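Local coordinates for protein nucleoporin NUP116 (Candida glabrata, PDB 3NF5) that is a GLFG-family component of the nuclear pore complex, here its C-terminal pore-targeting domain, probably with a structural role in mRNA and protein transport, at residues A[39-44]-A[64-69]; A[68-73]-A[77-82]; A[113-116]-A[121-124]; A[125-130]-A[139-144]. All coordinates share one frame; numbering follows the deposited sequence.

Interaction 1. Residues A[39-44]-A[64-69]; sequences LVVGNK and SICDDL
Val41 reaches the turn at 64-69 with both of its methyls, each meeting a different residue. CG1 lies anti to the backbone N (chi1 -180°) and CG2 anti to the carbonyl carbon, which spreads the fork toward two neighbours in sequence. Val41 CG2 touches Ile65 CG2 at 3.7 Å, a methyl-to-methyl meeting of two beta-branched side chains that run at a slant to one another. Val41 CG1 comes up to Cys66 SG at 3.9 Å, an apolar contact with the thiol. On Ile65 the branch that does the touching is CG2, set anti to its own backbone N, while CG1 lies beside that nitrogen and carries CD1 outward. No hydrogen bond joins the two segments, and the 149 Å² buried between them comes mainly from these three residues. The turn is closed in pi-helical fashion, Leu69 N donating to Ser64 O five residues back at 3.0 Å. The short helix thus lies over one face of the six-stranded sheet: Val41 belongs to strand 40-43, between strands 16-19 and 47-51, Ile65 also touches Ile18 and Cys66 touches Tyr16, and Val70 of the following strand continues the cover on Val41.

Interaction 2. Residues A[68-73]-A[77-82]; sequences DLVVFQ and VLLYNN
Val71 and Leu78 form the hydrogen-bonded pair of a beta hairpin, strands 70-73 and 76-79, whose short axes run antiparallel at 165° and approach to 4.9 Å. Their backbones exchange two bonds: Leu78 N gives to Val71 O at 3.0 Å and is nearly straight (176° at the hydrogen), whereas Val71 N to Leu78 O, also 3.0 Å, is more bent at 142°. Val70 with Leu79 and Phe72 with Val77 are the non-hydrogen-bonded pairs on either side. Beyond the strand, Tyr80 N donates to Leu69 O at 2.7 Å, extending the pairing into the preceding helical turn. Water 1 joins the next polar groups: it accepts from Asn81 N and lies within hydrogen-bonding distance of Asp68 O and Leu78 O. Asp68 OD1 has two donors, Asn82 ND2 and water 2, and the same water accepts from Asn82 N, so side chain and backbone of Asn82 are both tied to one carboxylate oxygen. The bond from Asn82 ND2 lies in its amide plane but meets Asp68 OD1 from above the carboxylate plane. Phe72 N is satisfied outside the hairpin by Tyr16 OH. The apolar closure at this end is a CH-pi contact, Leu69 CD2 standing 3.5 Å from the centroid of the Tyr80 ring, almost exactly over its centre.

Interaction 3. Residues A[113-116]-A[121-124]; sequences KPIK and RIME
Ile115 and Ile122 meet across a loop-to-helix junction, methyl against methyl, and Ile115 can be followed outward atom by atom. Its CB, directed toward the helix, carries two branches. Ile115 CG2, anti to the backbone N, makes the nearest side-chain approach, 3.8 Å to Ile122 CG2. The other branch starts at CG1, beside the backbone N (Ile115 chi1 -57°), and has no partner of its own within 4.2 Å in segment 121-124; it serves to carry CD1 forward. Ile115 CD1 comes to 4.0 Å from Ile122 CG2 and 4.2 Å from Ile122 CD1, so Ile122 CG2 is touched by the tips of both branches of Ile115. The two side chains cross at about a right angle. Ile122 places CG1 anti to its nitrogen, and its CG2 consequently sits between the backbone N and the carbonyl carbon.

Met123, present as selenomethionine, makes the second point of contact. The Met123 chain bends at chi2 (-46°). Met123 CE, its terminal methyl, comes within 3.5 Å of Ile115 O. Met123 CE is also 4.1 Å from Lys116 C. This is packing and not hydrogen bonding: Ile115 O is buried by the contact and has no polar partner in the model. Ile115 N, by contrast, donates to Pro106 O, and Pro106 also touches the side chains of Ile122 and Met123. Together these contacts fold the loop after strand 97-101 back on the first turn of helix 122-132, an apolar loop-to-helix packing at the helix's N-terminal end in this Nup98-type C-terminal domain.

Interaction 4. Residues A[125-130]-A[139-144]; sequences RYSEKL and ESYDPA
Tyr126 and Tyr141 both set CG anti to the backbone N (chi1 175° in Tyr141), and this brings the edge of the Tyr126 ring against the face of Tyr141. The pair is T-shaped: the centroids are 5.2 Å apart and the planes stand at 88°. Tyr126 CD2 is the atom that leads, 3.7 Å from Tyr141 CZ and 3.6 Å from Tyr141 OH, the hydroxyl lying near the plane of the Tyr126 ring at its edge. That hydroxyl is hydrogen-bonded to Cys104 O, outside the two segments. Leu130, one helical turn on, adds a CH-pi contact: its CD1 is 4.2 Å from the Tyr141 centroid, offset toward the rim, and also lies over the face of the Tyr126 ring, so one methyl fills the corner between the two tyrosines. Ser127 OG is in van der Waals contact with Tyr141 CD2 at 3.5 Å, while its hydrogen bond is with Met123 O of the same helix. No hydrogen bond crosses between the segments. Tyr141 is thus contacted by three helix residues, and the 125-130 part of helix 122-132 runs roughly antiparallel (154°) to the 139-142 part of edge strand 137-142 in the six-stranded antiparallel sheet.

The four contacts form two neighbouring pairs within one Nup98-type C-terminal domain, which matches the S59 autopeptidase family in sequence. Interactions 1 and 2 have centres 8 Å apart and share Asp68 and Leu69; Ile65 O and Val70 N, 3.0 Å apart, probably hydrogen-bond where the short helix hands over to the hairpin. Interactions 3 and 4 have centres 10 Å apart and both use helix 122-132: Met123 CE packs 3.3 Å from Pro143 O, and Met123 SE lies 4.0 Å from Tyr141 OH. Between the pairs nothing touches, the nearest atoms of interactions 2 and 4 being about 10 Å apart. Interactions 1 and 4 nevertheless reach the same six-stranded sheet, at strands 40-43 and 137-142.

Interaction 1. Residues A[39-44]-A[64-69]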
# COMPACT_ATOMS: atom_id res chain seq x y z
N LEU A 39 -3.34 10.50 5.96
CA LEU A 39 -4.11 9.32 5.47
C LEU A 39 -3.17 8.06 5.36
O LEU A 39 -2.08 8.09 4.76
CB LEU A 39 -4.85 9.59 4.15
CG LEU A 39 -5.63 8.47 3.42
CD1 LEU A 39 -6.81 8.20 4.30
CD2 LEU A 39 -6.14 8.81 2.04
N VAL A 40 -3.68 6.96 5.92
CA VAL A 40 -2.98 5.67 5.92
C VAL A 40 -3.94 4.63 5.46
O VAL A 40 -5.05 4.49 6.02
CB VAL A 40 -2.42 5.26 7.32
CG1 VAL A 40 -1.68 3.99 7.20
CG2 VAL A 40 -1.51 6.35 7.90
N VAL A 41 -3.54 3.89 4.42
CA VAL A 41 -4.35 2.76 4.00
C VAL A 41 -3.40 1.55 4.06
O VAL A 41 -2.39 1.54 3.33
CB VAL A 41 -4.91 2.93 2.58
CG1 VAL A 41 -5.81 1.66 2.12
CG2 VAL A 41 -5.68 4.29 2.39
N GLY A 42 -3.72 0.51 4.83
CA GLY A 42 -2.84 -0.65 4.86
C GLY A 42 -3.55 -2.01 4.84
O GLY A 42 -4.78 -2.12 5.03
N ASN A 43 -2.73 -3.04 4.64
CA ASN A 43 -3.14 -4.40 4.71
C ASN A 43 -2.10 -5.04 5.65
O ASN A 43 -0.94 -5.05 5.35
CB ASN A 43 -3.10 -5.03 3.33
CG ASN A 43 -3.54 -6.50 3.36
OD1 ASN A 43 -3.08 -7.28 4.24
ND2 ASN A 43 -4.44 -6.86 2.49
N LYS A 44 -2.53 -5.55 6.79
CA LYS A 44 -1.64 -5.99 7.85
C LYS A 44 -0.69 -7.07 7.39
O LYS A 44 0.44 -7.15 7.87
CB LYS A 44 -2.45 -6.56 9.05
CG LYS A 44 -3.26 -5.52 9.85
CD LYS A 44 -2.43 -4.84 10.93
CE LYS A 44 -3.22 -3.76 11.69
NZ LYS A 44 -4.51 -4.25 12.34
N SER A 64 -14.60 2.30 -1.47
CA SER A 64 -13.74 1.84 -2.55
C SER A 64 -12.25 2.03 -2.32
O SER A 64 -11.48 1.53 -3.12
CB SER A 64 -14.10 2.48 -3.88
OG SER A 64 -13.66 3.83 -3.95
N ILE A 65 -11.84 2.73 -1.25
CA ILE A 65 -10.44 3.00 -1.08
C ILE A 65 -9.66 1.72 -0.73
O ILE A 65 -8.75 1.32 -1.48
CB ILE A 65 -10.17 4.11 -0.03
CG1 ILE A 65 -10.84 5.42 -0.41
CG2 ILE A 65 -8.64 4.29 0.13
CD1 ILE A 65 -10.73 6.48 0.66
N CYS A 66 -10.01 1.08 0.38
CA CYS A 66 -9.37 -0.21 0.73
C CYS A 66 -9.81 -1.34 -0.20
O CYS A 66 -11.02 -1.60 -0.36
CB CYS A 66 -9.76 -0.63 2.14
SG CYS A 66 -9.24 0.47 3.44
N ASP A 67 -8.83 -2.03 -0.76
CA ASP A 67 -9.00 -3.25 -1.60
C ASP A 67 -9.74 -3.06 -2.95
O ASP A 67 -10.32 -4.00 -3.51
CB ASP A 67 -9.62 -4.37 -0.78
CG ASP A 67 -9.17 -5.77 -1.21
OD1 ASP A 67 -8.07 -6.01 -1.76
OD2 ASP A 67 -9.97 -6.66 -0.93
N ASP A 68 -9.66 -1.85 -3.49
CA ASP A 68 -10.11 -1.52 -4.85
C ASP A 68 -9.16 -0.44 -5.39
O ASP A 68 -8.35 -0.72 -6.21
CB ASP A 68 -11.58 -1.07 -4.81
CG ASP A 68 -12.11 -0.58 -6.15
OD1 ASP A 68 -11.29 -0.40 -7.09
OD2 ASP A 68 -13.34 -0.30 -6.24
N LEU A 69 -9.21 0.78 -4.87
CA LEU A 69 -8.23 1.79 -5.29
C LEU A 69 -6.80 1.46 -4.78
O LEU A 69 -5.84 1.75 -5.43
CB LEU A 69 -8.61 3.15 -4.72
CG LEU A 69 -9.86 3.78 -5.36
CD1 LEU A 69 -10.02 5.18 -4.73
CD2 LEU A 69 -9.67 3.86 -6.88

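Interaction 2. Residues A[68-73]-A[77-82]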
# COMPACT_ATOMS: atom_id res chain seq x y z
N ASP A 68 -9.66 -1.85 -3.49
CA ASP A 68 -10.11 -1.52 -4.85
C ASP A 68 -9.16 -0.44 -5.39
O ASP A 68 -8.35 -0.72 -6.21
CB ASP A 68 -11.58 -1.07 -4.81
CG ASP A 68 -12.11 -0.58 -6.15
OD1 ASP A 68 -11.29 -0.40 -7.09
OD2 ASP A 68 -13.34 -0.30 -6.24
N LEU A 69 -9.21 0.78 -4.87
CA LEU A 69 -8.23 1.79 -5.29
C LEU A 69 -6.80 1.46 -4.78
O LEU A 69 -5.84 1.75 -5.43
CB LEU A 69 -8.61 3.15 -4.72
CG LEU A 69 -9.86 3.78 -5.36
CD1 LEU A 69 -10.02 5.18 -4.73
CD2 LEU A 69 -9.67 3.86 -6.88
N VAL A 70 -6.71 0.90 -3.59
CA VAL A 70 -5.44 0.58 -2.96
C VAL A 70 -5.51 -0.90 -2.60
O VAL A 70 -6.38 -1.31 -1.80
CB VAL A 70 -5.16 1.39 -1.67
CG1 VAL A 70 -3.79 0.98 -1.10
CG2 VAL A 70 -5.20 2.92 -1.94
N VAL A 71 -4.60 -1.66 -3.19
CA VAL A 71 -4.52 -3.15 -3.05
C VAL A 71 -3.07 -3.54 -2.73
O VAL A 71 -2.14 -3.09 -3.36
CB VAL A 71 -5.05 -3.87 -4.35
CG1 VAL A 71 -4.77 -5.41 -4.33
CG2 VAL A 71 -6.55 -3.63 -4.58
N PHE A 72 -2.88 -4.32 -1.69
CA PHE A 72 -1.58 -4.93 -1.35
C PHE A 72 -1.78 -6.44 -1.41
O PHE A 72 -2.73 -6.95 -0.87
CB PHE A 72 -1.20 -4.53 0.07
CG PHE A 72 -0.88 -3.10 0.21
CD1 PHE A 72 0.36 -2.62 -0.17
CD2 PHE A 72 -1.86 -2.19 0.65
CE1 PHE A 72 0.65 -1.28 -0.05
CE2 PHE A 72 -1.56 -0.85 0.77
CZ PHE A 72 -0.35 -0.41 0.41
N GLN A 73 -0.94 -7.11 -2.19
CA GLN A 73 -0.89 -8.56 -2.35
C GLN A 73 0.52 -9.00 -2.00
O GLN A 73 1.38 -8.16 -1.76
CB GLN A 73 -1.11 -8.88 -3.83
CG GLN A 73 -2.46 -8.52 -4.40
CD GLN A 73 -2.58 -9.12 -5.79
OE1 GLN A 73 -1.91 -8.69 -6.74
NE2 GLN A 73 -3.39 -10.17 -5.89
N VAL A 77 2.14 -4.04 -4.91
CA VAL A 77 1.28 -2.85 -4.70
C VAL A 77 0.58 -2.42 -5.99
O VAL A 77 1.24 -2.10 -6.98
CB VAL A 77 2.13 -1.65 -4.21
CG1 VAL A 77 1.20 -0.54 -3.59
CG2 VAL A 77 3.14 -2.11 -3.29
N LEU A 78 -0.76 -2.44 -5.97
CA LEU A 78 -1.60 -2.10 -7.11
C LEU A 78 -2.46 -0.90 -6.73
O LEU A 78 -3.32 -0.98 -5.85
CB LEU A 78 -2.51 -3.26 -7.40
CG LEU A 78 -1.83 -4.64 -7.66
CD1 LEU A 78 -2.89 -5.76 -7.87
CD2 LEU A 78 -0.72 -4.63 -8.79
N LEU A 79 -2.20 0.23 -7.37
CA LEU A 79 -2.94 1.46 -7.07
C LEU A 79 -3.84 1.79 -8.28
O LEU A 79 -3.35 1.83 -9.42
CB LEU A 79 -1.95 2.56 -6.80
CG LEU A 79 -0.94 2.31 -5.69
CD1 LEU A 79 0.11 3.45 -5.63
CD2 LEU A 79 -1.63 2.05 -4.29
N TYR A 80 -5.12 2.07 -8.03
CA TYR A 80 -6.10 2.35 -9.09
C TYR A 80 -6.07 1.30 -10.20
O TYR A 80 -6.25 1.62 -11.36
CB TYR A 80 -5.84 3.73 -9.69
CG TYR A 80 -6.51 4.83 -8.91
CD1 TYR A 80 -6.11 5.13 -7.61
CD2 TYR A 80 -7.51 5.57 -9.47
CE1 TYR A 80 -6.72 6.09 -6.91
CE2 TYR A 80 -8.10 6.58 -8.76
CZ TYR A 80 -7.69 6.83 -7.50
OH TYR A 80 -8.32 7.82 -6.84
N ASN A 81 -5.90 0.04 -9.84
CA ASN A 81 -5.71 -1.03 -10.83
C ASN A 81 -6.99 -1.31 -11.61
O ASN A 81 -6.92 -1.85 -12.71
CB ASN A 81 -5.27 -2.29 -10.07
CG ASN A 81 -4.61 -3.34 -10.95
OD1 ASN A 81 -5.12 -4.47 -11.05
ND2 ASN A 81 -3.43 -3.04 -11.47
N ASN A 82 -8.15 -0.99 -11.06
CA ASN A 82 -9.43 -1.24 -11.70
C ASN A 82 -10.01 0.00 -12.30
O ASN A 82 -11.20 0.03 -12.59
CB ASN A 82 -10.45 -1.77 -10.71
CG ASN A 82 -9.92 -2.91 -9.91
OD1 ASN A 82 -9.44 -3.89 -10.48
ND2 ASN A 82 -9.96 -2.78 -8.57
O HOH W 1 -5.74 -1.10 -7.18
O HOH W 2 -9.18 0.87 -9.21

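Interaction 3. Residues A[113-116]-A[121-124]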
# COMPACT_ATOMS: atom_id res chain seq x y z
N LYS A 113 10.61 -20.66 -4.00
CA LYS A 113 10.47 -20.46 -2.55
C LYS A 113 11.30 -19.24 -2.18
O LYS A 113 12.32 -18.98 -2.81
CB LYS A 113 10.99 -21.67 -1.77
N PRO A 114 10.88 -18.50 -1.14
CA PRO A 114 11.66 -17.34 -0.71
C PRO A 114 13.02 -17.69 -0.09
O PRO A 114 13.10 -18.52 0.81
CB PRO A 114 10.75 -16.68 0.34
CG PRO A 114 9.78 -17.75 0.75
CD PRO A 114 9.57 -18.56 -0.47
N ILE A 115 14.07 -17.03 -0.58
CA ILE A 115 15.38 -17.02 0.07
C ILE A 115 15.31 -16.10 1.29
O ILE A 115 15.22 -14.86 1.16
CB ILE A 115 16.52 -16.57 -0.92
CG1 ILE A 115 16.53 -17.49 -2.17
CG2 ILE A 115 17.89 -16.51 -0.21
CD1 ILE A 115 17.77 -17.40 -3.05
N LYS A 116 15.31 -16.68 2.48
CA LYS A 116 15.15 -15.89 3.70
C LYS A 116 16.47 -15.73 4.44
O LYS A 116 16.51 -15.05 5.45
CB LYS A 116 14.08 -16.49 4.62
CG LYS A 116 12.66 -16.08 4.24
CD LYS A 116 11.63 -16.76 5.14
CE LYS A 116 10.22 -16.43 4.68
NZ LYS A 116 9.20 -17.17 5.45
N ARG A 121 24.36 -13.70 -0.44
CA ARG A 121 24.82 -12.63 -1.34
C ARG A 121 23.71 -12.10 -2.28
O ARG A 121 23.89 -11.03 -2.90
CB ARG A 121 25.96 -13.12 -2.20
CG ARG A 121 27.25 -13.41 -1.42
CD ARG A 121 28.16 -14.28 -2.28
NE ARG A 121 29.24 -14.82 -1.47
CZ ARG A 121 30.27 -14.11 -1.05
NH1 ARG A 121 30.37 -12.82 -1.36
NH2 ARG A 121 31.22 -14.70 -0.33
N ILE A 122 22.62 -12.87 -2.46
CA ILE A 122 21.48 -12.37 -3.25
C ILE A 122 20.81 -11.15 -2.62
O ILE A 122 20.17 -10.34 -3.32
CB ILE A 122 20.42 -13.48 -3.56
CG1 ILE A 122 19.55 -13.04 -4.75
CG2 ILE A 122 19.63 -13.91 -2.29
CD1 ILE A 122 18.88 -14.17 -5.49
N MSE A 123 20.92 -11.02 -1.31
CA MSE A 123 20.25 -9.93 -0.61
C MSE A 123 20.66 -8.54 -1.09
O MSE A 123 19.78 -7.68 -1.35
CB MSE A 123 20.44 -10.05 0.91
CG MSE A 123 19.66 -11.17 1.53
SE MSE A 123 17.76 -11.27 0.93
CE MSE A 123 17.14 -12.23 2.48
N GLU A 124 21.98 -8.33 -1.23
CA GLU A 124 22.51 -7.04 -1.69
C GLU A 124 22.16 -6.80 -3.15
O GLU A 124 21.89 -5.67 -3.57
CB GLU A 124 24.03 -6.91 -1.50

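Interaction 4. Residues A[125-130]-A[139-144]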
# COMPACT_ATOMS: atom_id res chain seq x y z
N ARG A 125 22.14 -7.88 -3.95
CA ARG A 125 21.74 -7.72 -5.33
C ARG A 125 20.27 -7.32 -5.42
O ARG A 125 19.92 -6.52 -6.28
CB ARG A 125 22.05 -9.00 -6.17
CG ARG A 125 23.56 -9.23 -6.39
CD ARG A 125 23.84 -10.31 -7.48
NE ARG A 125 23.29 -11.61 -7.11
CZ ARG A 125 23.90 -12.53 -6.35
NH1 ARG A 125 25.11 -12.33 -5.83
NH2 ARG A 125 23.27 -13.67 -6.10
N TYR A 126 19.42 -7.89 -4.58
CA TYR A 126 18.00 -7.57 -4.55
C TYR A 126 17.77 -6.08 -4.12
O TYR A 126 16.93 -5.40 -4.69
CB TYR A 126 17.26 -8.52 -3.58
CG TYR A 126 15.73 -8.41 -3.56
CD1 TYR A 126 14.99 -8.25 -4.74
CD2 TYR A 126 15.03 -8.46 -2.37
CE1 TYR A 126 13.55 -8.15 -4.70
CE2 TYR A 126 13.62 -8.37 -2.31
CZ TYR A 126 12.89 -8.23 -3.48
OH TYR A 126 11.50 -8.17 -3.40
N SER A 127 18.51 -5.59 -3.12
CA SER A 127 18.40 -4.15 -2.72
C SER A 127 18.77 -3.26 -3.91
O SER A 127 18.03 -2.29 -4.23
CB SER A 127 19.34 -3.79 -1.57
OG SER A 127 19.13 -4.61 -0.49
N GLU A 128 19.90 -3.61 -4.57
CA GLU A 128 20.39 -2.77 -5.66
C GLU A 128 19.38 -2.75 -6.75
O GLU A 128 19.09 -1.67 -7.28
CB GLU A 128 21.79 -3.19 -6.18
CG GLU A 128 22.87 -2.96 -5.12
CD GLU A 128 22.99 -1.49 -4.70
OE1 GLU A 128 23.17 -0.63 -5.60
OE2 GLU A 128 22.83 -1.19 -3.47
N LYS A 129 18.70 -3.87 -7.03
CA LYS A 129 17.67 -3.80 -8.04
C LYS A 129 16.44 -3.01 -7.52
O LYS A 129 15.85 -2.24 -8.28
CB LYS A 129 17.26 -5.18 -8.63
CG LYS A 129 16.61 -4.99 -10.01
CD LYS A 129 16.64 -6.22 -10.90
CE LYS A 129 16.24 -5.89 -12.32
NZ LYS A 129 16.03 -7.13 -13.14
N LEU A 130 16.09 -3.16 -6.25
CA LEU A 130 14.98 -2.35 -5.70
C LEU A 130 15.23 -0.82 -5.87
O LEU A 130 14.29 -0.05 -6.15
CB LEU A 130 14.67 -2.74 -4.25
CG LEU A 130 14.03 -4.09 -3.91
CD1 LEU A 130 14.15 -4.39 -2.45
CD2 LEU A 130 12.57 -4.18 -4.27
N GLU A 139 14.03 3.93 0.23
CA GLU A 139 14.47 4.36 1.55
C GLU A 139 15.21 3.21 2.25
O GLU A 139 16.36 3.37 2.69
CB GLU A 139 13.33 4.85 2.47
CG GLU A 139 12.78 6.20 2.14
CD GLU A 139 11.91 6.79 3.31
OE1 GLU A 139 11.22 5.99 4.01
OE2 GLU A 139 11.95 8.06 3.50
N SER A 140 14.58 2.06 2.38
CA SER A 140 15.25 0.97 3.09
C SER A 140 14.76 -0.43 2.70
O SER A 140 13.65 -0.58 2.20
CB SER A 140 15.01 1.14 4.57
OG SER A 140 13.64 0.92 4.90
N TYR A 141 15.61 -1.42 2.92
CA TYR A 141 15.21 -2.84 2.75
C TYR A 141 15.91 -3.67 3.81
O TYR A 141 17.13 -3.61 3.87
CB TYR A 141 15.62 -3.39 1.40
CG TYR A 141 15.32 -4.88 1.31
CD1 TYR A 141 14.02 -5.33 1.35
CD2 TYR A 141 16.35 -5.82 1.20
CE1 TYR A 141 13.72 -6.70 1.30
CE2 TYR A 141 16.09 -7.16 1.12
CZ TYR A 141 14.79 -7.62 1.20
OH TYR A 141 14.50 -9.01 1.12
N ASP A 142 15.14 -4.42 4.59
CA ASP A 142 15.63 -5.24 5.67
C ASP A 142 15.53 -6.73 5.27
O ASP A 142 14.44 -7.31 5.23
CB ASP A 142 14.85 -4.98 6.93
CG ASP A 142 15.35 -5.81 8.10
OD1 ASP A 142 16.18 -6.72 7.88
OD2 ASP A 142 14.92 -5.54 9.23
N PRO A 143 16.68 -7.33 4.94
CA PRO A 143 16.75 -8.74 4.53
C PRO A 143 16.21 -9.73 5.57
O PRO A 143 15.81 -10.87 5.22
CB PRO A 143 18.25 -8.98 4.34
CG PRO A 143 18.91 -7.71 4.44
CD PRO A 143 18.01 -6.71 5.00
N ALA A 144 16.24 -9.33 6.83
CA ALA A 144 15.74 -10.18 7.90
C ALA A 144 14.22 -10.24 7.99
O ALA A 144 13.65 -11.32 8.19
CB ALA A 144 16.33 -9.74 9.20